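Local coordinates for protein xylooligosaccharide oxidase (Myceliophthora thermophila, PDB 5L6G) that oxidises the C1 hydroxyl of xylooligosaccharides and related sugars to lactones, passing the electrons through a doubly tethered FAD to molecular oxygen, with formation of hydrogen peroxide, at residues G167-G170 / F171-S175; G264-E267 / E268-M271; W316-G319 / F320-Y323; L135-I138 / A139-Y143. All coordinates share one frame; numbering follows the deposited sequence.

Contact 1. Residues G167-G170 / F171-S175. With FAD (flavin-adenine dinucleotide), chain D.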
loop_
_atom_site.group_PDB
_atom_site.type_symbol
_atom_site.label_atom_id
_atom_site.label_comp_id
_atom_site.label_asym_id
_atom_site.label_seq_id
_atom_site.Cartn_x
_atom_site.Cartn_y
_atom_site.Cartn_z
ATOM N N GLY A 167 4.545 3.163 -1.328
ATOM C CA GLY A 167 5.267 1.887 -1.345
ATOM C C GLY A 167 4.625 0.984 -2.388
ATOM O O GLY A 167 4.743 1.253 -3.592
ATOM N N GLY A 168 3.924 -0.050 -1.916
ATOM C CA GLY A 168 3.160 -0.933 -2.770
ATOM C C GLY A 168 3.870 -2.252 -2.988
ATOM O O GLY A 168 4.710 -2.372 -3.867
ATOM N N PHE A 169 3.510 -3.236 -2.171
ATOM C CA PHE A 169 4.170 -4.519 -2.090
ATOM C C PHE A 169 3.214 -5.610 -2.589
ATOM O O PHE A 169 2.049 -5.684 -2.152
ATOM C CB PHE A 169 4.526 -4.822 -0.632
ATOM C CG PHE A 169 5.356 -6.056 -0.478
ATOM C CD1 PHE A 169 4.754 -7.320 -0.434
ATOM C CD2 PHE A 169 6.724 -5.964 -0.396
ATOM C CE1 PHE A 169 5.529 -8.466 -0.311
ATOM C CE2 PHE A 169 7.502 -7.106 -0.283
ATOM C CZ PHE A 169 6.901 -8.353 -0.251
ATOM N N GLY A 170 3.723 -6.478 -3.463
ATOM C CA GLY A 170 2.960 -7.592 -3.938
ATOM C C GLY A 170 3.807 -8.799 -4.284
ATOM O O GLY A 170 4.945 -8.960 -3.807
ATOM N N PHE A 171 3.224 -9.657 -5.101
ATOM C CA PHE A 171 3.824 -10.940 -5.440
ATOM C C PHE A 171 4.893 -10.884 -6.528
ATOM O O PHE A 171 5.316 -11.925 -7.068
ATOM C CB PHE A 171 2.718 -11.946 -5.778
ATOM C CG PHE A 171 2.123 -12.619 -4.566
ATOM C CD1 PHE A 171 2.855 -13.534 -3.825
ATOM C CD2 PHE A 171 0.836 -12.340 -4.165
ATOM C CE1 PHE A 171 2.307 -14.169 -2.713
ATOM C CE2 PHE A 171 0.281 -12.970 -3.059
ATOM C CZ PHE A 171 1.020 -13.887 -2.336
ATOM N N SER A 172 5.339 -9.670 -6.841
ATOM C CA SER A 172 6.526 -9.444 -7.651
ATOM C C SER A 172 7.588 -8.645 -6.915
ATOM O O SER A 172 8.631 -8.350 -7.484
ATOM C CB SER A 172 6.152 -8.683 -8.934
ATOM O OG SER A 172 5.353 -9.504 -9.755
ATOM N N SER A 173 7.348 -8.323 -5.647
ATOM C CA SER A 173 8.159 -7.327 -4.975
ATOM C C SER A 173 9.537 -7.854 -4.607
ATOM O O SER A 173 10.525 -7.134 -4.715
ATOM C CB SER A 173 7.444 -6.775 -3.745
ATOM O OG SER A 173 6.437 -5.877 -4.165
ATOM N N HIS A 174 9.620 -9.091 -4.155
ATOM C CA HIS A 174 10.939 -9.673 -3.963
ATOM C C HIS A 174 11.751 -9.629 -5.276
ATOM O O HIS A 174 12.954 -9.302 -5.269
ATOM C CB HIS A 174 10.859 -11.088 -3.460
ATOM C CG HIS A 174 12.150 -11.578 -2.901
ATOM N ND1 HIS A 174 12.894 -12.568 -3.498
ATOM C CD2 HIS A 174 12.855 -11.173 -1.818
ATOM C CE1 HIS A 174 13.988 -12.776 -2.786
ATOM N NE2 HIS A 174 13.988 -11.939 -1.766
ATOM N N SER A 175 11.095 -9.967 -6.392
ATOM C CA SER A 175 11.760 -9.960 -7.686
ATOM C C SER A 175 12.053 -8.567 -8.249
ATOM O O SER A 175 13.077 -8.387 -8.926
ATOM C CB SER A 175 10.939 -10.732 -8.713
ATOM O OG SER A 175 10.654 -12.034 -8.257
HETATM P PA FAD D . -6.946 6.386 -1.504
HETATM O O1A FAD D . -7.634 6.977 -2.712
HETATM O O2A FAD D . -7.789 6.180 -0.286
HETATM O O5B FAD D . -5.615 7.166 -1.203
HETATM C C5B FAD D . -4.716 6.825 -0.143
HETATM C C4B FAD D . -3.861 8.022 0.208
HETATM O O4B FAD D . -3.112 8.421 -0.942
HETATM C C3B FAD D . -4.684 9.231 0.623
HETATM O O3B FAD D . -3.946 10.001 1.549
HETATM C C2B FAD D . -4.827 10.009 -0.660
HETATM O O2B FAD D . -5.128 11.385 -0.464
HETATM C C1B FAD D . -3.485 9.755 -1.308
HETATM N N9A FAD D . -3.586 9.876 -2.764
HETATM C C8A FAD D . -4.395 9.227 -3.596
HETATM N N7A FAD D . -4.200 9.634 -4.873
HETATM C C5A FAD D . -3.231 10.548 -4.814
HETATM C C6A FAD D . -2.565 11.399 -5.797
HETATM N N6A FAD D . -2.934 11.253 -7.084
HETATM N N1A FAD D . -1.636 12.266 -5.344
HETATM C C2A FAD D . -1.284 12.371 -4.060
HETATM N N3A FAD D . -1.867 11.605 -3.090
HETATM C C4A FAD D . -2.828 10.705 -3.435
HETATM N N1 FAD D . -1.103 -2.491 -0.226
HETATM C C2 FAD D . 0.053 -3.155 -0.544
HETATM O O2 FAD D . 1.162 -2.591 -0.331
HETATM N N3 FAD D . 0.013 -4.385 -1.114
HETATM C C4 FAD D . -1.148 -5.019 -1.406
HETATM O O4 FAD D . -1.202 -6.165 -1.934
HETATM C C4X FAD D . -2.436 -4.368 -1.085
HETATM N N5 FAD D . -3.653 -4.932 -1.338
HETATM C C5X FAD D . -4.852 -4.297 -1.060
HETATM C C6 FAD D . -6.096 -4.872 -1.351
HETATM C C7 FAD D . -7.279 -4.187 -1.028
HETATM C C7M FAD D . -8.597 -4.852 -1.339
HETATM C C8 FAD D . -7.238 -2.813 -0.418
HETATM C C8M FAD D . -8.506 -2.017 -0.126
HETATM C C9 FAD D . -5.991 -2.259 -0.151
HETATM C C9A FAD D . -4.797 -2.947 -0.430
HETATM N N10 FAD D . -3.518 -2.398 -0.142
HETATM C C10 FAD D . -2.321 -3.049 -0.448
HETATM C "C1'" FAD D . -3.365 -1.089 0.481
HETATM C "C2'" FAD D . -3.221 0.010 -0.524
HETATM O "O2'" FAD D . -1.875 -0.031 -1.007
HETATM C "C3'" FAD D . -3.428 1.308 0.237
HETATM O "O3'" FAD D . -4.709 1.330 0.879
HETATM C "C4'" FAD D . -3.321 2.470 -0.753
HETATM O "O4'" FAD D . -2.807 3.619 -0.063
HETATM C "C5'" FAD D . -4.670 2.732 -1.372
HETATM O "O5'" FAD D . -4.512 3.542 -2.539
HETATM P P FAD D . -5.811 4.211 -3.135
HETATM O O1P FAD D . -5.463 5.179 -4.222
HETATM O O2P FAD D . -6.821 3.157 -3.460
HETATM O O3P FAD D . -6.429 4.899 -1.828
#
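The F169 ring carries the side chain of S173 on one face: S173 CB stands 3.4 Å above the ring plane, displaced toward the rim. Its distance to the F169 ring centroid is 3.7 Å, at 21° from the ring normal, which meets the definition of a CH-pi contact. The other aromatic ring here, that of F171, leaves in a different direction and stacks on Y323.

From G170 to S173 the backbone makes a type I beta turn, with F171 at its second position. Two hydrogen bonds tie its ends reciprocally: G170 N donates to S173 OG over 2.9 Å and nearly straight (170°), while S173 N returns to G170 O at 3.1 Å. With chi1 at -76°, the S173 hydroxyl lies beside its own backbone N, and this is what turns it back to meet the amide of G170. The same OG is also hydrogen-bonded to G177 O, and these two partners, G170 N and G177 O, restrain its rotation.

F169 presents both of its backbone polar groups to the flavin of FAD. F169 N donates to FAD O2 at 3.1 Å, and FAD N3 donates to F169 O at 2.6 Å, a paired recognition of the pyrimidine part of the isoalloxazine. G168 and F169, just ahead of the turn, belong to the cofactor site of the PCMH-type FAD-binding fold.

In the fold, the segment runs from the loop after helix 160-165 into the start of short helix 173-176. F171 packs beside T154 and against R272 of strand 269-275, both substrate-binding residues.

Contact 2. Residues G264-E267 / E268-M271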
loop_
_atom_site.group_PDB
_atom_site.type_symbol
_atom_site.label_atom_id
_atom_site.label_comp_id
_atom_site.label_asym_id
_atom_site.label_seq_id
_atom_site.Cartn_x
_atom_site.Cartn_y
_atom_site.Cartn_z
ATOM N N GLY A 264 18.279 -17.324 1.542
ATOM C CA GLY A 264 17.651 -18.563 1.126
ATOM C C GLY A 264 16.610 -18.384 0.029
ATOM O O GLY A 264 16.354 -19.299 -0.749
ATOM N N MET A 265 15.983 -17.216 -0.008
ATOM C CA MET A 265 14.899 -16.952 -0.959
ATOM C C MET A 265 15.432 -16.377 -2.263
ATOM O O MET A 265 15.973 -15.284 -2.283
ATOM C CB MET A 265 13.837 -16.017 -0.355
ATOM C CG MET A 265 12.535 -16.062 -1.141
ATOM S SD MET A 265 11.033 -15.495 -0.320
ATOM C CE MET A 265 11.142 -13.764 -0.674
ATOM N N PRO A 266 15.259 -17.103 -3.365
ATOM C CA PRO A 266 15.867 -16.596 -4.583
ATOM C C PRO A 266 15.068 -15.430 -5.158
ATOM O O PRO A 266 13.894 -15.224 -4.795
ATOM C CB PRO A 266 15.874 -17.823 -5.494
ATOM C CG PRO A 266 14.683 -18.594 -5.041
ATOM C CD PRO A 266 14.697 -18.448 -3.555
ATOM N N GLU A 267 15.709 -14.663 -6.028
ATOM C CA GLU A 267 15.093 -13.466 -6.580
ATOM C C GLU A 267 13.734 -13.740 -7.213
ATOM O O GLU A 267 12.832 -12.923 -7.075
ATOM C CB GLU A 267 16.014 -12.799 -7.603
ATOM C CG GLU A 267 17.287 -12.223 -7.003
ATOM C CD GLU A 267 18.086 -11.386 -7.983
ATOM O OE1 GLU A 267 17.552 -11.014 -9.057
ATOM O OE2 GLU A 267 19.258 -11.089 -7.674
ATOM N N GLU A 268 13.578 -14.892 -7.860
ATOM C CA GLU A 268 12.343 -15.242 -8.579
ATOM C C GLU A 268 11.169 -15.574 -7.647
ATOM O O GLU A 268 10.018 -15.608 -8.097
ATOM C CB GLU A 268 12.570 -16.472 -9.471
ATOM C CG GLU A 268 13.567 -16.274 -10.602
ATOM C CD GLU A 268 15.022 -16.451 -10.209
ATOM O OE1 GLU A 268 15.355 -16.737 -9.026
ATOM O OE2 GLU A 268 15.843 -16.303 -11.130
ATOM N N MET A 269 11.461 -15.835 -6.374
ATOM C CA MET A 269 10.460 -16.250 -5.406
ATOM C C MET A 269 9.901 -15.066 -4.622
ATOM O O MET A 269 10.650 -14.230 -4.163
ATOM C CB MET A 269 11.080 -17.241 -4.421
ATOM C CG MET A 269 10.099 -17.889 -3.460
ATOM S SD MET A 269 10.871 -19.174 -2.474
ATOM C CE MET A 269 11.275 -20.411 -3.721
ATOM N N ASN A 270 8.585 -15.044 -4.463
ATOM C CA ASN A 270 7.874 -13.966 -3.797
ATOM C C ASN A 270 6.886 -14.652 -2.906
ATOM O O ASN A 270 6.113 -15.491 -3.386
ATOM C CB ASN A 270 7.121 -13.097 -4.801
ATOM C CG ASN A 270 8.035 -12.428 -5.777
ATOM O OD1 ASN A 270 8.400 -11.271 -5.585
ATOM N ND2 ASN A 270 8.457 -13.171 -6.819
ATOM N N MET A 271 6.932 -14.357 -1.614
ATOM C CA MET A 271 6.264 -15.227 -0.637
ATOM C C MET A 271 5.875 -14.475 0.626
ATOM O O MET A 271 6.478 -13.475 0.955
ATOM C CB MET A 271 7.151 -16.399 -0.278
ATOM C CG MET A 271 6.446 -17.557 0.399
ATOM S SD MET A 271 7.417 -19.068 0.424
ATOM C CE MET A 271 8.997 -18.471 1.055
#
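M265 and M269 both hold CG anti to the backbone N (chi1 -163° and -173°), each chain bends only at its third torsion, and the two side chains cross at an angle, M265 CG meeting M269 SD. The backbone beneath them forms a type I beta turn from P266 to M269, by which the loop after helix 246-261 enters strand 269-275 of the large eight-stranded antiparallel sheet.

The turn is closed by M269 N donating to P266 O at 3.0 Å. Against this frame M265 CG lies 3.8 Å from M269 SD, and on the proline side P266 CG is 3.9 Å from M269 CB. M271, two residues further along the strand, points the same way as M269 and brings its methyl CE to 3.9 Å from M265 SD. M265 therefore touches both strand methionines, and W259 of helix 246-261 packs on all three.

N270, between them, starts out away from the loop, but its amide swings back, with ND2 hydrogen-bonded to S175 OG and to L285 O, the latter on adjacent strand 280-286. The two acidic residues of the turn are partly exposed and go separate ways: E267 OE2 forms a salt bridge with R391, whereas E268 bends at chi2 and lays OE1 3.7 Å from P266 CB. Just before the turn, M265 curls its methyl CE to 3.6 Å from M269 O.

Contact 3. Residues W316-G319 / F320-Y323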
loop_
_atom_site.group_PDB
_atom_site.type_symbol
_atom_site.label_atom_id
_atom_site.label_comp_id
_atom_site.label_asym_id
_atom_site.label_seq_id
_atom_site.Cartn_x
_atom_site.Cartn_y
_atom_site.Cartn_z
ATOM N N TRP A 316 0.897 -14.709 -16.980
ATOM C CA TRP A 316 1.065 -13.540 -16.140
ATOM C C TRP A 316 -0.247 -13.039 -15.510
ATOM O O TRP A 316 -0.310 -12.811 -14.305
ATOM C CB TRP A 316 1.746 -12.413 -16.919
ATOM C CG TRP A 316 1.846 -11.153 -16.116
ATOM C CD1 TRP A 316 1.146 -10.013 -16.311
ATOM C CD2 TRP A 316 2.667 -10.931 -14.963
ATOM N NE1 TRP A 316 1.485 -9.075 -15.363
ATOM C CE2 TRP A 316 2.418 -9.616 -14.522
ATOM C CE3 TRP A 316 3.582 -11.718 -14.258
ATOM C CZ2 TRP A 316 3.061 -9.062 -13.410
ATOM C CZ3 TRP A 316 4.228 -11.170 -13.158
ATOM C CH2 TRP A 316 3.953 -9.855 -12.734
ATOM N N MET A 317 -1.288 -12.870 -16.314
ATOM C CA MET A 317 -2.532 -12.296 -15.798
ATOM C C MET A 317 -3.267 -13.297 -14.923
ATOM O O MET A 317 -3.945 -12.917 -13.967
ATOM C CB MET A 317 -3.468 -11.833 -16.918
ATOM C CG MET A 317 -3.069 -10.536 -17.600
ATOM S SD MET A 317 -2.695 -9.180 -16.492
ATOM C CE MET A 317 -4.195 -8.888 -15.549
ATOM N N GLU A 318 -3.145 -14.571 -15.253
ATOM C CA GLU A 318 -3.776 -15.589 -14.443
ATOM C C GLU A 318 -3.104 -15.617 -13.064
ATOM O O GLU A 318 -3.764 -15.844 -12.052
ATOM C CB GLU A 318 -3.694 -16.934 -15.153
ATOM C CG GLU A 318 -4.525 -18.036 -14.513
ATOM C CD GLU A 318 -4.299 -19.382 -15.189
ATOM O OE1 GLU A 318 -4.318 -19.425 -16.443
ATOM O OE2 GLU A 318 -4.078 -20.383 -14.475
ATOM N N GLY A 319 -1.793 -15.374 -13.025
ATOM C CA GLY A 319 -1.084 -15.254 -11.739
ATOM C C GLY A 319 -1.670 -14.109 -10.927
ATOM O O GLY A 319 -1.884 -14.213 -9.714
ATOM N N PHE A 320 -1.924 -12.994 -11.603
ATOM C CA PHE A 320 -2.480 -11.854 -10.911
ATOM C C PHE A 320 -3.880 -12.171 -10.407
ATOM O O PHE A 320 -4.189 -11.882 -9.259
ATOM C CB PHE A 320 -2.481 -10.584 -11.779
ATOM C CG PHE A 320 -3.022 -9.383 -11.059
ATOM C CD1 PHE A 320 -2.280 -8.770 -10.058
ATOM C CD2 PHE A 320 -4.289 -8.894 -11.335
ATOM C CE1 PHE A 320 -2.782 -7.674 -9.363
ATOM C CE2 PHE A 320 -4.791 -7.787 -10.640
ATOM C CZ PHE A 320 -4.035 -7.190 -9.651
ATOM N N ARG A 321 -4.713 -12.788 -11.242
ATOM C CA ARG A 321 -6.073 -13.136 -10.822
ATOM C C ARG A 321 -6.071 -14.095 -9.640
ATOM O O ARG A 321 -6.921 -14.005 -8.761
ATOM C CB ARG A 321 -6.882 -13.772 -11.947
ATOM C CG ARG A 321 -7.125 -12.881 -13.143
ATOM C CD ARG A 321 -8.277 -13.392 -14.002
ATOM N NE ARG A 321 -7.953 -14.630 -14.700
ATOM C CZ ARG A 321 -7.223 -14.721 -15.819
ATOM N NH1 ARG A 321 -6.717 -13.639 -16.404
ATOM N NH2 ARG A 321 -6.994 -15.914 -16.365
ATOM N N HIS A 322 -5.118 -15.018 -9.632
ATOM C CA HIS A 322 -5.038 -16.017 -8.567
ATOM C C HIS A 322 -5.049 -15.396 -7.162
ATOM O O HIS A 322 -5.705 -15.910 -6.264
ATOM C CB HIS A 322 -3.771 -16.854 -8.707
ATOM C CG HIS A 322 -3.665 -17.925 -7.670
ATOM N ND1 HIS A 322 -4.301 -19.140 -7.792
ATOM C CD2 HIS A 322 -3.041 -17.945 -6.471
ATOM C CE1 HIS A 322 -4.065 -19.868 -6.714
ATOM N NE2 HIS A 322 -3.298 -19.166 -5.898
ATOM N N TYR A 323 -4.277 -14.331 -6.969
ATOM C CA TYR A 323 -4.189 -13.666 -5.658
ATOM C C TYR A 323 -5.043 -12.402 -5.550
ATOM O O TYR A 323 -4.937 -11.654 -4.566
ATOM C CB TYR A 323 -2.730 -13.341 -5.322
ATOM C CG TYR A 323 -1.932 -14.559 -4.914
ATOM C CD1 TYR A 323 -2.285 -15.287 -3.776
ATOM C CD2 TYR A 323 -0.823 -14.980 -5.653
ATOM C CE1 TYR A 323 -1.562 -16.404 -3.390
ATOM C CE2 TYR A 323 -0.094 -16.094 -5.265
ATOM C CZ TYR A 323 -0.470 -16.801 -4.138
ATOM O OH TYR A 323 0.220 -17.908 -3.718
#
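M317 O takes the shortest of the hydrogen bonds linking the two halves of this short helix: R321 N donates to it at 2.8 Å and 163°. The side chain of R321 then folds back over the same carbonyl, with R321 CG 3.3 Å from M317 O. A bend at chi3 (-70°) carries the guanidinium back along the helix, where E318 CA lies 3.7 Å above one face of the R321 guanidinium plane, toward its rim.

The charged ends do not complete a salt bridge. E318 OE1 stays 4.4 Å from R321 NH2, and the carboxylate and guanidinium planes are 38° apart. What R321 NH2 does meet is the aliphatic part of the glutamate, E318 CB at 3.7 Å. The stronger partner of the carboxylate is H314, whose ND1 is hydrogen-bonded to E318 OE2.

These contacts follow the i to i+3 and i to i+4 spacing of an alpha helix, here helix 316-322, with F320 N to W316 O and H322 N to E318 O as the other backbone rungs. On a different side, the M317 methyl CE comes within 4.2 Å of F320 CD2, a light apolar contact, while M317 also packs on helix 135-146.

Helical geometry lapses at Y323, whose ring has H322 CD2 3.5 Å above its centre. Y323 lies near the substrate-binding residues R272 and T154, and its OH is hydrogen-bonded to G284 O.

Contact 4. Residues L135-I138 / A139-Y143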
loop_
_atom_site.group_PDB
_atom_site.type_symbol
_atom_site.label_atom_id
_atom_site.label_comp_id
_atom_site.label_asym_id
_atom_site.label_seq_id
_atom_site.Cartn_x
_atom_site.Cartn_y
_atom_site.Cartn_z
ATOM N N LEU A 135 -5.182 -0.917 -10.032
ATOM C CA LEU A 135 -4.099 -1.828 -10.350
ATOM C C LEU A 135 -4.504 -2.867 -11.378
ATOM O O LEU A 135 -3.703 -3.204 -12.225
ATOM C CB LEU A 135 -3.572 -2.504 -9.089
ATOM C CG LEU A 135 -3.030 -1.575 -7.997
ATOM C CD1 LEU A 135 -2.462 -2.406 -6.849
ATOM C CD2 LEU A 135 -1.974 -0.626 -8.571
ATOM N N GLY A 136 -5.733 -3.391 -11.282
ATOM C CA GLY A 136 -6.202 -4.407 -12.210
ATOM C C GLY A 136 -6.281 -3.907 -13.640
ATOM O O GLY A 136 -5.936 -4.609 -14.587
ATOM N N HIS A 137 -6.724 -2.674 -13.793
ATOM C CA HIS A 137 -6.778 -2.025 -15.097
ATOM C C HIS A 137 -5.382 -1.796 -15.660
ATOM O O HIS A 137 -5.144 -2.055 -16.843
ATOM C CB HIS A 137 -7.520 -0.692 -14.988
ATOM C CG HIS A 137 -7.598 0.068 -16.272
ATOM N ND1 HIS A 137 -8.151 -0.457 -17.424
ATOM C CD2 HIS A 137 -7.182 1.312 -16.588
ATOM C CE1 HIS A 137 -8.089 0.443 -18.388
ATOM N NE2 HIS A 137 -7.511 1.529 -17.901
ATOM N N ILE A 138 -4.480 -1.305 -14.810
ATOM C CA ILE A 138 -3.113 -1.029 -15.237
ATOM C C ILE A 138 -2.470 -2.335 -15.711
ATOM O O ILE A 138 -1.935 -2.409 -16.825
ATOM C CB ILE A 138 -2.291 -0.425 -14.096
ATOM C CG1 ILE A 138 -2.854 0.937 -13.713
ATOM C CG2 ILE A 138 -0.827 -0.311 -14.506
ATOM C CD1 ILE A 138 -2.374 1.474 -12.397
ATOM N N ALA A 139 -2.559 -3.357 -14.865
ATOM C CA ALA A 139 -1.967 -4.644 -15.170
ATOM C C ALA A 139 -2.526 -5.207 -16.483
ATOM O O ALA A 139 -1.787 -5.745 -17.309
ATOM C CB ALA A 139 -2.203 -5.603 -14.023
ATOM N N THR A 140 -3.830 -5.069 -16.679
ATOM C CA THR A 140 -4.473 -5.583 -17.893
ATOM C C THR A 140 -3.963 -4.883 -19.145
ATOM O O THR A 140 -3.567 -5.527 -20.141
ATOM C CB THR A 140 -6.002 -5.422 -17.788
ATOM O OG1 THR A 140 -6.464 -6.199 -16.672
ATOM C CG2 THR A 140 -6.700 -5.867 -19.075
ATOM N N VAL A 141 -3.964 -3.563 -19.092
ATOM C CA VAL A 141 -3.534 -2.782 -20.242
ATOM C C VAL A 141 -2.080 -3.084 -20.582
ATOM O O VAL A 141 -1.763 -3.326 -21.751
ATOM C CB VAL A 141 -3.725 -1.272 -20.035
ATOM C CG1 VAL A 141 -3.128 -0.510 -21.220
ATOM C CG2 VAL A 141 -5.206 -0.935 -19.906
ATOM N N LEU A 142 -1.202 -3.083 -19.577
ATOM C CA LEU A 142 0.216 -3.232 -19.846
ATOM C C LEU A 142 0.490 -4.588 -20.460
ATOM O O LEU A 142 1.281 -4.699 -21.389
ATOM C CB LEU A 142 1.062 -3.057 -18.590
ATOM C CG LEU A 142 1.019 -1.693 -17.894
ATOM C CD1 LEU A 142 1.977 -1.673 -16.720
ATOM C CD2 LEU A 142 1.287 -0.532 -18.837
ATOM N N TYR A 143 -0.172 -5.609 -19.924
ATOM C CA TYR A 143 0.018 -6.954 -20.413
ATOM C C TYR A 143 -0.621 -7.141 -21.801
ATOM O O TYR A 143 0.020 -7.654 -22.707
ATOM C CB TYR A 143 -0.498 -7.998 -19.429
ATOM C CG TYR A 143 -0.165 -9.385 -19.925
ATOM C CD1 TYR A 143 1.131 -9.884 -19.825
ATOM C CD2 TYR A 143 -1.116 -10.156 -20.563
ATOM C CE1 TYR A 143 1.464 -11.136 -20.333
ATOM C CE2 TYR A 143 -0.794 -11.407 -21.080
ATOM C CZ TYR A 143 0.493 -11.898 -20.942
ATOM O OH TYR A 143 0.791 -13.145 -21.441
#
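I138 and L142 form the close-packed side of this helical segment, lying side by side and pointing the same way, with I138 CG2 3.8 Å from L142 CD1. L142 CG also presses on the backbone, 3.2 Å from I138 O. Both residues are buried, touching V118 of strand 118-120; I138 also reaches V129, and L142 reaches A127 of strand 127-129.

H137 and V141, both partly exposed, form the side nearer solvent, yet they touch closely. V141 CG2 sits over one face of the imidazole, 3.9 Å from the H137 ring centroid and 27° off its normal, a CH-pi contact placed toward the rim. The torsion responsible is chi1 of V141 (175°), which sends CG1 anti to the backbone N and turns CG2 to the ring. The imidazole is anchored beyond the helix, where its ND1 is hydrogen-bonded to D330.

In each pair the two residues are one turn (i, i+4) apart on helix 135-146 of the FAD-binding region, and the regular backbone bonds run beneath them; A139 N to L135 O, for instance, measures 2.9 Å. G136 O is gripped twice. T140 OG1 donates to G136 O at 2.7 Å and T140 N donates to G136 O at 3.0 Å, arriving from opposite faces of the carbonyl plane. The hydroxyl, beside the T140 backbone N (chi1 -62°), thus finds its acceptor within the helix, which satisfies it on the buried side where T140 packs on M317 of helix 316-322.

Along the chain the order is contact 4, 1, 2, 3. In space, contact 1 touches contacts 2 and 3, and contact 3 touches contact 4, giving a series 2-1-3-4. Contacts 2 and 4, at its ends, have centres about 24 Å apart. Contacts 1 and 4 belong to the FAD-binding region; contact 2 enters the eight-stranded antiparallel sheet, and the helix of contact 3 follows that sheet's edge strand 308-314. The touches are specific: S175 OG lies 2.6 Å from E267 O, F171 CE2 is 3.3 Å from Y323 CG, and W316 CD1 is 3.5 Å from Y143 CD1. The first two tie the segment after flavin-binding F169 to the part supplying R272; the third joins helices 135-146 and 316-322.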